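Local atomic coordinates of neuraminidase (Influenza A virus, PDB entry 4GDJ), a protein that resembles influenza sialidases, enzymes that remove terminal sialic acids from glycoconjugates, but has a diverged putative active site that leaves such activity uncertain. Residues G290-Q295 / S309-S314; S321-P326 / Q335-W340; T193-E198 / G213-N218. All blocks are in the same frame, centred on the assembly; numbering follows the deposited sequence.

Contact 1 of 3, residues G290-Q295 / S309-S314; sequences GFVLEQ and SYELFS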
loop_
_atom_site.group_PDB
_atom_site.type_symbol
_atom_site.label_atom_id
_atom_site.label_comp_id
_atom_site.label_asym_id
_atom_site.label_seq_id
_atom_site.Cartn_x
_atom_site.Cartn_y
_atom_site.Cartn_z
ATOM N N GLY A 290 11.292 14.373 6.358
ATOM C CA GLY A 290 10.546 15.161 5.383
ATOM C C GLY A 290 9.794 14.271 4.408
ATOM O O GLY A 290 10.018 13.064 4.335
ATOM N N PHE A 291 8.881 14.879 3.675
ATOM C CA PHE A 291 8.091 14.179 2.691
ATOM C C PHE A 291 7.745 15.151 1.587
ATOM O O PHE A 291 7.117 16.186 1.828
ATOM C CB PHE A 291 6.803 13.633 3.312
ATOM C CG PHE A 291 6.207 12.488 2.548
ATOM C CD1 PHE A 291 6.865 11.266 2.493
ATOM C CD2 PHE A 291 4.982 12.617 1.927
ATOM C CE1 PHE A 291 6.305 10.172 1.809
ATOM C CE2 PHE A 291 4.413 11.537 1.260
ATOM C CZ PHE A 291 5.082 10.308 1.200
ATOM N N VAL A 292 8.116 14.792 0.369
ATOM C CA VAL A 292 7.925 15.658 -0.771
ATOM C C VAL A 292 6.962 15.023 -1.734
ATOM O O VAL A 292 7.070 13.839 -2.041
ATOM C CB VAL A 292 9.286 15.921 -1.463
ATOM C CG1 VAL A 292 9.100 16.623 -2.802
ATOM C CG2 VAL A 292 10.183 16.741 -0.546
ATOM N N LEU A 293 5.988 15.815 -2.175
ATOM C CA LEU A 293 5.044 15.443 -3.224
ATOM C C LEU A 293 5.313 16.269 -4.471
ATOM O O LEU A 293 5.407 17.506 -4.396
ATOM C CB LEU A 293 3.624 15.736 -2.785
ATOM C CG LEU A 293 3.180 15.145 -1.460
ATOM C CD1 LEU A 293 1.785 15.610 -1.139
ATOM C CD2 LEU A 293 3.199 13.641 -1.548
ATOM N N GLU A 294 5.418 15.602 -5.613
ATOM C CA GLU A 294 5.674 16.270 -6.883
ATOM C C GLU A 294 4.657 15.873 -7.910
ATOM O O GLU A 294 4.412 14.677 -8.111
ATOM C CB GLU A 294 7.082 15.938 -7.404
ATOM C CG GLU A 294 8.188 16.490 -6.545
ATOM C CD GLU A 294 9.562 16.187 -7.084
ATOM O OE1 GLU A 294 9.838 15.023 -7.451
ATOM O OE2 GLU A 294 10.371 17.128 -7.147
ATOM N N GLN A 295 4.063 16.881 -8.554
ATOM C CA GLN A 295 3.089 16.676 -9.618
ATOM C C GLN A 295 3.774 16.661 -10.994
ATOM O O GLN A 295 4.655 17.501 -11.276
ATOM C CB GLN A 295 2.038 17.774 -9.558
ATOM C CG GLN A 295 0.883 17.579 -10.517
ATOM C CD GLN A 295 -0.096 18.775 -10.504
ATOM O OE1 GLN A 295 -1.273 18.627 -10.186
ATOM N NE2 GLN A 295 0.413 19.959 -10.826
ATOM N N SER A 309 5.395 21.241 -6.518
ATOM C CA SER A 309 5.900 20.376 -5.476
ATOM C C SER A 309 5.542 20.857 -4.096
ATOM O O SER A 309 5.407 22.054 -3.883
ATOM C CB SER A 309 7.402 20.187 -5.621
ATOM O OG SER A 309 8.093 21.368 -5.468
ATOM N N TYR A 310 5.338 19.911 -3.172
ATOM C CA TYR A 310 5.089 20.210 -1.758
ATOM C C TYR A 310 6.231 19.663 -0.929
ATOM O O TYR A 310 6.813 18.613 -1.263
ATOM C CB TYR A 310 3.859 19.516 -1.178
ATOM C CG TYR A 310 2.484 19.885 -1.646
ATOM C CD1 TYR A 310 2.255 20.586 -2.828
ATOM C CD2 TYR A 310 1.398 19.538 -0.883
ATOM C CE1 TYR A 310 0.963 20.881 -3.238
ATOM C CE2 TYR A 310 0.114 19.838 -1.277
ATOM C CZ TYR A 310 -0.107 20.513 -2.450
ATOM O OH TYR A 310 -1.415 20.809 -2.809
ATOM N N GLU A 311 6.541 20.362 0.155
ATOM C CA GLU A 311 7.441 19.852 1.176
ATOM C C GLU A 311 6.715 19.865 2.499
ATOM O O GLU A 311 6.209 20.900 2.911
ATOM C CB GLU A 311 8.729 20.642 1.277
ATOM C CG GLU A 311 9.737 20.019 2.266
ATOM C CD GLU A 311 11.108 20.682 2.194
ATOM O OE1 GLU A 311 11.592 20.928 1.068
ATOM O OE2 GLU A 311 11.690 20.974 3.259
ATOM N N LEU A 312 6.692 18.690 3.149
ATOM C CA LEU A 312 5.929 18.432 4.368
ATOM C C LEU A 312 6.890 17.909 5.440
ATOM O O LEU A 312 7.901 17.287 5.107
ATOM C CB LEU A 312 4.847 17.364 4.088
ATOM C CG LEU A 312 3.570 17.742 3.322
ATOM C CD1 LEU A 312 2.825 16.506 2.843
ATOM C CD2 LEU A 312 2.657 18.516 4.234
ATOM N N PHE A 313 6.590 18.151 6.713
ATOM C CA PHE A 313 7.235 17.406 7.808
ATOM C C PHE A 313 8.737 17.543 7.772
ATOM O O PHE A 313 9.475 16.592 8.011
ATOM C CB PHE A 313 6.848 15.907 7.728
ATOM C CG PHE A 313 5.398 15.649 8.028
ATOM C CD1 PHE A 313 4.870 16.004 9.260
ATOM C CD2 PHE A 313 4.554 15.075 7.077
ATOM C CE1 PHE A 313 3.533 15.787 9.554
ATOM C CE2 PHE A 313 3.223 14.853 7.366
ATOM C CZ PHE A 313 2.710 15.206 8.604
ATOM N N SER A 314 9.199 18.745 7.499
ATOM C CA SER A 314 10.587 18.950 7.095
ATOM C C SER A 314 11.582 18.369 8.066
ATOM O O SER A 314 12.570 17.751 7.653
ATOM C CB SER A 314 10.875 20.442 6.878
ATOM O OG SER A 314 9.948 20.962 5.938
#
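Leu293 and Tyr310 pair closely in this antiparallel hairpin, with the shortest of its four backbone bonds, Tyr310 N to Leu293 O at 2.7 Å and nearly straight (164° at the hydrogen). The strand axes run at 169°, and two hydrogen-bonded pairs, Leu293 with Tyr310 and Phe291 with Leu312, each contribute two backbone bonds. On the face carrying Phe291, Leu293, Tyr310 and Leu312, the packing is apolar. Leu293 CG stands opposite the carbonyl carbon (chi1 -54°), and its CD1 branch reaches Tyr310 CD2 at 4.0 Å, meeting the ring obliquely. The same methyl lies 4.2 Å from Leu312 CD1, so a single branch serves two neighbours of the other strand. Phe291 joins them through its CB, while its ring turns away toward Phe270 and Leu341.

The face carrying Val292, Glu294, Ser309 and Glu311 is looser. Val292 CG1 sits 3.4 Å from Tyr310 O, but its CG2 only grazes Glu311 CG at 4.3 Å, and Glu294 CG passes Ser309 CB at 3.9 Å. Ser309 and Glu311 are solvent-exposed, and Glu311 OE2 finds its salt bridge with Lys283. At the far end Gly290 CA makes a CA-H...O contact with Phe313 O, 3.2 Å away, just before the chain turns a corner.

The hairpin supplies two strands of a propeller blade, with 308-313 outermost in its sheet. Tyr310 OH is bonded to Trp21 N, which ties this edge to another strand. The chemistry is thus divided between a mostly apolar face packed on the neighbouring blade and a mixed, more polar face with Ser309 and Glu311 exposed to solvent.

Contact 2 of 3, residues S321-P326 / Q335-W340; sequences SGFFQP and QRVCFW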
loop_
_atom_site.group_PDB
_atom_site.type_symbol
_atom_site.label_atom_id
_atom_site.label_comp_id
_atom_site.label_asym_id
_atom_site.label_seq_id
_atom_site.Cartn_x
_atom_site.Cartn_y
_atom_site.Cartn_z
ATOM N N SER A 321 4.139 4.800 3.555
ATOM C CA SER A 321 2.988 5.526 3.079
ATOM C C SER A 321 2.190 4.669 2.109
ATOM O O SER A 321 2.712 3.711 1.494
ATOM C CB SER A 321 3.407 6.865 2.428
ATOM O OG SER A 321 4.372 6.698 1.420
ATOM N N GLY A 322 0.916 4.992 1.971
ATOM C CA GLY A 322 0.070 4.231 1.071
ATOM C C GLY A 322 -1.271 4.900 0.867
ATOM O O GLY A 322 -1.602 5.853 1.583
ATOM N N PHE A 323 -2.041 4.388 -0.099
ATOM C CA PHE A 323 -3.357 4.921 -0.435
ATOM C C PHE A 323 -4.475 4.395 0.439
ATOM O O PHE A 323 -4.415 3.288 0.990
ATOM C CB PHE A 323 -3.739 4.545 -1.870
ATOM C CG PHE A 323 -2.845 5.131 -2.942
ATOM C CD1 PHE A 323 -2.918 6.480 -3.265
ATOM C CD2 PHE A 323 -1.977 4.314 -3.662
ATOM C CE1 PHE A 323 -2.106 7.021 -4.257
ATOM C CE2 PHE A 323 -1.175 4.845 -4.670
ATOM C CZ PHE A 323 -1.243 6.199 -4.960
ATOM N N PHE A 324 -5.521 5.190 0.529
ATOM C CA PHE A 324 -6.837 4.726 0.976
ATOM C C PHE A 324 -7.884 5.608 0.335
ATOM O O PHE A 324 -7.567 6.742 -0.061
ATOM C CB PHE A 324 -6.998 4.702 2.514
ATOM C CG PHE A 324 -7.129 6.054 3.158
ATOM C CD1 PHE A 324 -6.009 6.814 3.464
ATOM C CD2 PHE A 324 -8.368 6.526 3.539
ATOM C CE1 PHE A 324 -6.130 8.051 4.083
ATOM C CE2 PHE A 324 -8.492 7.764 4.156
ATOM C CZ PHE A 324 -7.392 8.511 4.440
ATOM N N GLN A 325 -9.104 5.083 0.205
ATOM C CA GLN A 325 -10.201 5.805 -0.443
ATOM C C GLN A 325 -11.438 5.828 0.455
ATOM O O GLN A 325 -12.043 4.800 0.708
ATOM C CB GLN A 325 -10.546 5.181 -1.797
ATOM C CG GLN A 325 -9.426 5.405 -2.807
ATOM C CD GLN A 325 -9.690 4.802 -4.163
ATOM O OE1 GLN A 325 -9.576 3.591 -4.367
ATOM N NE2 GLN A 325 -10.006 5.658 -5.123
ATOM N N PRO A 326 -11.825 7.008 0.946
ATOM C CA PRO A 326 -13.081 7.086 1.729
ATOM C C PRO A 326 -14.266 6.722 0.844
ATOM O O PRO A 326 -14.107 6.867 -0.357
ATOM C CB PRO A 326 -13.150 8.548 2.161
ATOM C CG PRO A 326 -11.763 9.050 2.062
ATOM C CD PRO A 326 -11.076 8.268 0.959
ATOM N N GLN A 335 -13.918 10.498 -8.101
ATOM C CA GLN A 335 -13.573 9.582 -7.007
ATOM C C GLN A 335 -12.448 10.157 -6.154
ATOM O O GLN A 335 -11.446 10.623 -6.670
ATOM C CB GLN A 335 -13.179 8.214 -7.559
ATOM C CG GLN A 335 -14.374 7.463 -8.147
ATOM C CD GLN A 335 -13.977 6.224 -8.941
ATOM O OE1 GLN A 335 -13.703 6.304 -10.151
ATOM N NE2 GLN A 335 -13.954 5.068 -8.264
ATOM N N ARG A 336 -12.629 10.140 -4.848
ATOM C CA ARG A 336 -11.571 10.572 -3.940
ATOM C C ARG A 336 -10.406 9.585 -3.784
ATOM O O ARG A 336 -10.569 8.362 -3.890
ATOM C CB ARG A 336 -12.157 10.909 -2.575
ATOM C CG ARG A 336 -12.110 12.420 -2.305
ATOM C CD ARG A 336 -13.076 12.839 -1.217
ATOM N NE ARG A 336 -12.471 12.900 0.114
ATOM C CZ ARG A 336 -13.055 12.448 1.222
ATOM N NH1 ARG A 336 -14.261 11.882 1.166
ATOM N NH2 ARG A 336 -12.437 12.556 2.397
ATOM N N VAL A 337 -9.223 10.153 -3.546
ATOM C CA VAL A 337 -8.006 9.405 -3.249
ATOM C C VAL A 337 -7.314 10.133 -2.129
ATOM O O VAL A 337 -7.147 11.355 -2.186
ATOM C CB VAL A 337 -7.020 9.377 -4.409
ATOM C CG1 VAL A 337 -5.906 8.377 -4.118
ATOM C CG2 VAL A 337 -7.700 9.006 -5.660
ATOM N N CYS A 338 -6.892 9.374 -1.129
ATOM C CA CYS A 338 -6.159 9.885 0.010
ATOM C C CYS A 338 -4.941 9.032 0.274
ATOM O O CYS A 338 -4.778 7.976 -0.336
ATOM C CB CYS A 338 -7.039 9.880 1.248
ATOM S SG CYS A 338 -8.632 10.700 1.025
ATOM N N PHE A 339 -4.074 9.493 1.162
ATOM C CA PHE A 339 -2.934 8.696 1.558
ATOM C C PHE A 339 -2.689 8.822 3.031
ATOM O O PHE A 339 -3.085 9.818 3.655
ATOM C CB PHE A 339 -1.681 8.998 0.717
ATOM C CG PHE A 339 -1.053 10.349 0.963
ATOM C CD1 PHE A 339 -0.172 10.528 2.013
ATOM C CD2 PHE A 339 -1.266 11.418 0.058
ATOM C CE1 PHE A 339 0.445 11.764 2.214
ATOM C CE2 PHE A 339 -0.622 12.656 0.234
ATOM C CZ PHE A 339 0.207 12.840 1.311
ATOM N N TRP A 340 -2.105 7.763 3.582
ATOM C CA TRP A 340 -1.626 7.724 4.952
ATOM C C TRP A 340 -0.098 7.693 4.945
ATOM O O TRP A 340 0.540 7.293 3.971
ATOM C CB TRP A 340 -2.233 6.529 5.737
ATOM C CG TRP A 340 -2.078 5.197 5.032
ATOM C CD1 TRP A 340 -3.000 4.548 4.281
ATOM C CD2 TRP A 340 -0.902 4.392 5.004
ATOM N NE1 TRP A 340 -2.480 3.369 3.799
ATOM C CE2 TRP A 340 -1.192 3.257 4.219
ATOM C CE3 TRP A 340 0.355 4.510 5.583
ATOM C CZ2 TRP A 340 -0.277 2.272 3.998
ATOM C CZ3 TRP A 340 1.273 3.524 5.375
ATOM C CH2 TRP A 340 0.963 2.418 4.578
HETATM O O HOH W 1 -4.683 1.546 2.999
#
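Trp340 lays its indole over the backbone of Ser321 and Gly322. Its CG lies between backbone N and carbonyl carbon (chi1 52°), which folds the ring back across the partner strand. Gly322 CA stands 3.8 Å from the centroid of the six-membered ring, 26° off its normal, a CH-pi contact that the absence of a side chain permits. At the pyrrole end a water bridges the strands, donating to Phe323 O at 2.7 Å and accepting from Trp340 NE1 at 3.0 Å.

Phe324 takes the same kind of first torsion (chi1 73°), bringing Cys338 CB over one ring face, 3.6 Å from the centroid, while Cys338 SG stands obliquely off the ring. That sulfur also touches Pro326 CD at 3.4 Å. Pro326 CG in turn covers one face of the Arg336 guanidinium, 3.6 Å from Arg336 NH2. Beyond the strands, the extended Gln325 donates from NE2 to Arg336 O at 3.0 Å, with the acceptor near its amide plane, and its OE1 accepts from Thr204 N.

Four backbone bonds pair these antiparallel propeller strands. The contact is largely buried: the water satisfies Trp340 NE1 and Phe323 O, and the Cys338-Cys360 disulfide ties the pair to strand 355-362.

Contact 3 of 3, residues T193-E198 / G213-N218; sequences TGINFE and GTNLWN. With CA (calcium ion), chain K; FUC (alpha-L-fucopyranose), chain E; NAG (2-acetamido-2-deoxy-beta-D-glucopyranose), chain B.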
loop_
_atom_site.group_PDB
_atom_site.type_symbol
_atom_site.label_atom_id
_atom_site.label_comp_id
_atom_site.label_asym_id
_atom_site.label_seq_id
_atom_site.Cartn_x
_atom_site.Cartn_y
_atom_site.Cartn_z
ATOM N N THR A 193 9.194 -11.266 -13.599
ATOM C CA THR A 193 10.574 -11.666 -13.839
ATOM C C THR A 193 11.465 -10.454 -13.948
ATOM O O THR A 193 11.150 -9.546 -14.696
ATOM C CB THR A 193 10.735 -12.409 -15.171
ATOM O OG1 THR A 193 9.894 -13.563 -15.181
ATOM C CG2 THR A 193 12.197 -12.836 -15.360
ATOM N N GLY A 194 12.570 -10.462 -13.201
ATOM C CA GLY A 194 13.497 -9.348 -13.142
ATOM C C GLY A 194 13.183 -8.264 -12.113
ATOM O O GLY A 194 14.004 -7.389 -11.913
ATOM N N ILE A 195 12.022 -8.311 -11.458
ATOM C CA ILE A 195 11.719 -7.317 -10.416
ATOM C C ILE A 195 11.167 -7.972 -9.153
ATOM O O ILE A 195 11.036 -9.178 -9.083
ATOM C CB ILE A 195 10.696 -6.273 -10.892
ATOM C CG1 ILE A 195 9.326 -6.907 -11.103
ATOM C CG2 ILE A 195 11.185 -5.596 -12.152
ATOM C CD1 ILE A 195 8.177 -5.872 -11.347
ATOM N N ASN A 196 10.853 -7.152 -8.162
ATOM C CA ASN A 196 10.233 -7.588 -6.925
ATOM C C ASN A 196 9.155 -6.555 -6.627
ATOM O O ASN A 196 9.358 -5.366 -6.888
ATOM C CB ASN A 196 11.299 -7.655 -5.835
ATOM C CG ASN A 196 10.725 -7.813 -4.468
ATOM O OD1 ASN A 196 10.846 -6.909 -3.640
ATOM N ND2 ASN A 196 10.093 -8.962 -4.206
ATOM N N PHE A 197 8.004 -6.996 -6.119
ATOM C CA PHE A 197 6.819 -6.145 -6.032
ATOM C C PHE A 197 6.124 -6.366 -4.675
ATOM O O PHE A 197 5.047 -6.957 -4.596
ATOM C CB PHE A 197 5.849 -6.451 -7.193
ATOM C CG PHE A 197 4.885 -5.316 -7.526
ATOM C CD1 PHE A 197 3.779 -5.053 -6.742
ATOM C CD2 PHE A 197 5.095 -4.518 -8.633
ATOM C CE1 PHE A 197 2.889 -4.013 -7.076
ATOM C CE2 PHE A 197 4.212 -3.485 -8.955
ATOM C CZ PHE A 197 3.118 -3.244 -8.162
ATOM N N GLU A 198 6.751 -5.867 -3.623
ATOM C CA GLU A 198 6.260 -6.013 -2.257
ATOM C C GLU A 198 5.425 -4.811 -1.860
ATOM O O GLU A 198 5.461 -3.780 -2.540
ATOM C CB GLU A 198 7.435 -6.137 -1.297
ATOM C CG GLU A 198 8.350 -7.334 -1.557
ATOM C CD GLU A 198 7.705 -8.739 -1.343
ATOM O OE1 GLU A 198 6.778 -8.935 -0.514
ATOM O OE2 GLU A 198 8.159 -9.659 -2.043
ATOM N N GLY A 213 4.238 -0.580 -6.060
ATOM C CA GLY A 213 5.045 -1.613 -5.421
ATOM C C GLY A 213 6.329 -1.066 -4.832
ATOM O O GLY A 213 6.726 0.073 -5.072
ATOM N N THR A 214 6.959 -1.872 -4.006
ATOM C CA THR A 214 8.283 -1.565 -3.492
ATOM C C THR A 214 9.199 -2.709 -3.924
ATOM O O THR A 214 8.904 -3.896 -3.668
ATOM C CB THR A 214 8.275 -1.456 -1.967
ATOM O OG1 THR A 214 7.378 -0.413 -1.564
ATOM C CG2 THR A 214 9.682 -1.210 -1.398
ATOM N N ASN A 215 10.288 -2.366 -4.604
ATOM C CA ASN A 215 11.221 -3.367 -5.055
ATOM C C ASN A 215 12.365 -3.467 -4.047
ATOM O O ASN A 215 13.157 -2.557 -3.923
ATOM C CB ASN A 215 11.675 -3.054 -6.484
ATOM C CG ASN A 215 12.589 -4.153 -7.082
ATOM O OD1 ASN A 215 13.311 -4.800 -6.358
ATOM N ND2 ASN A 215 12.562 -4.326 -8.403
ATOM N N LEU A 216 12.404 -4.564 -3.288
ATOM C CA LEU A 216 13.398 -4.760 -2.243
ATOM C C LEU A 216 14.666 -5.418 -2.758
ATOM O O LEU A 216 15.631 -5.629 -2.010
ATOM C CB LEU A 216 12.838 -5.636 -1.117
ATOM C CG LEU A 216 11.597 -5.142 -0.368
ATOM C CD1 LEU A 216 11.200 -6.189 0.650
ATOM C CD2 LEU A 216 11.831 -3.809 0.333
ATOM N N TRP A 217 14.690 -5.718 -4.041
ATOM C CA TRP A 217 15.817 -6.444 -4.622
ATOM C C TRP A 217 16.786 -5.535 -5.376
ATOM O O TRP A 217 17.948 -5.406 -4.995
ATOM C CB TRP A 217 15.257 -7.508 -5.563
ATOM C CG TRP A 217 16.247 -8.230 -6.456
ATOM C CD1 TRP A 217 17.594 -8.378 -6.263
ATOM C CD2 TRP A 217 15.937 -8.930 -7.677
ATOM N NE1 TRP A 217 18.143 -9.113 -7.297
ATOM C CE2 TRP A 217 17.150 -9.460 -8.176
ATOM C CE3 TRP A 217 14.755 -9.155 -8.392
ATOM C CZ2 TRP A 217 17.214 -10.191 -9.351
ATOM C CZ3 TRP A 217 14.809 -9.891 -9.558
ATOM C CH2 TRP A 217 16.032 -10.407 -10.028
ATOM N N ASN A 218 16.308 -4.921 -6.459
ATOM C CA ASN A 218 17.201 -4.257 -7.392
ATOM C C ASN A 218 16.655 -2.984 -8.043
ATOM O O ASN A 218 16.937 -2.721 -9.199
ATOM C CB ASN A 218 17.550 -5.229 -8.515
ATOM C CG ASN A 218 16.320 -5.712 -9.259
ATOM O OD1 ASN A 218 15.184 -5.360 -8.920
ATOM N ND2 ASN A 218 16.538 -6.510 -10.293
HETATM CA CA CA K . 14.444 -0.754 -3.411
HETATM C C1 FUC E . 9.656 -7.044 -18.331
HETATM C C2 FUC E . 8.689 -6.122 -19.045
HETATM C C3 FUC E . 7.266 -6.483 -18.630
HETATM C C4 FUC E . 7.147 -6.406 -17.118
HETATM C C5 FUC E . 8.267 -7.194 -16.456
HETATM C C6 FUC E . 8.229 -7.094 -14.936
HETATM O O2 FUC E . 8.834 -6.369 -20.408
HETATM O O3 FUC E . 6.317 -5.585 -19.167
HETATM O O4 FUC E . 7.191 -5.044 -16.767
HETATM O O5 FUC E . 9.537 -6.792 -16.948
HETATM C C1 NAG B . 8.050 -12.212 -18.231
HETATM C C2 NAG B . 8.152 -12.630 -19.708
HETATM C C3 NAG B . 9.518 -12.341 -20.324
HETATM C C4 NAG B . 9.998 -10.928 -19.976
HETATM C C5 NAG B . 9.829 -10.694 -18.466
HETATM C C6 NAG B . 10.239 -9.275 -18.097
HETATM C C7 NAG B . 6.892 -14.496 -20.608
HETATM C C8 NAG B . 6.728 -15.998 -20.623
HETATM N N2 NAG B . 7.912 -14.038 -19.893
HETATM O O3 NAG B . 9.259 -12.499 -21.684
HETATM O O4 NAG B . 11.374 -10.809 -20.290
HETATM O O5 NAG B . 8.475 -10.875 -18.111
HETATM O O6 NAG B . 9.274 -8.404 -18.628
HETATM O O7 NAG B . 6.123 -13.756 -21.216
HETATM O O HOH W 2 16.017 0.963 -2.916
#
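Asn196, Glu198 and Trp217 bury the most surface here, and each grips the opposite segment differently. A first torsion of 168° points the Asn196 amide away from its own N and carries OD1 across to Leu216 N at 2.8 Å; the donor lies in the carbonyl plane, on a lone pair. Its other amide atom, ND2, donates to Glu198 OE2 at 3.0 Å, meeting the anti lone pair of the carboxylate, and also to Ser172 OG. Both ends of the amide are therefore engaged, which fixes its rotation.

Glu198 pairs with Thr214 through two antiparallel backbone bonds, Glu198 N to Thr214 O at 2.9 Å and Thr214 N to Glu198 O at 2.8 Å. With CG set opposite the carbonyl carbon, Glu198 CG rests 3.8 Å from Leu216 CD1; the bend at chi2 (-65°) then turns the carboxylate back to Asn196, and OE2 also forms a salt bridge with Arg146.

Trp217 brings the CZ3 corner of its indole to within 3.4 Å of Gly194 C, with Ile195 O in plane at the ring edge. Over one face of that ring lies Asn218 ND2, which donates to Gly194 O at 3.1 Å in an almost straight bond (174°). Asn215 OD1 shapes this turn from within, accepting from Trp217 N in an Asx turn and from Asn218 N as well, while its ND2 donates to Asn218 OD1.

The turn contributes to a calcium site: Asn215 O binds the ion at 2.3 Å, alongside Asp219 O, Asp245 OD2, Gly263 O, Gly265 O and a water. With Thr214 held by the backbone pair before Asn215 and Leu216 N by the Asn196 amide after it, the bonding is consistent with a carbonyl ligand positioned partly by loop 193-198.

Overall arrangement
From the N terminus, contact 3 comes first: the loop 193-198 leads into strand 200-205, and the chain returns along strand 208-214 to close over that loop beside the calcium site. Contact 1 follows, closing the hairpin of strands 289-296 and 308-313. Contact 2 then closes the loop between strands 317-324 and 338-343 of the next sheet. The three are in series, none nested in or crossing another. Contacts 1 and 2 touch where Phe291 CZ lies 3.7 Å from Ser321 OG and Leu293 CD1 lies 4.0 Å from Phe339 CZ, joining adjacent sheets of the propeller. Contact 3 stands apart, its nearest atoms about 7 Å from those of contact 2 and about 11 Å from those of contact 1.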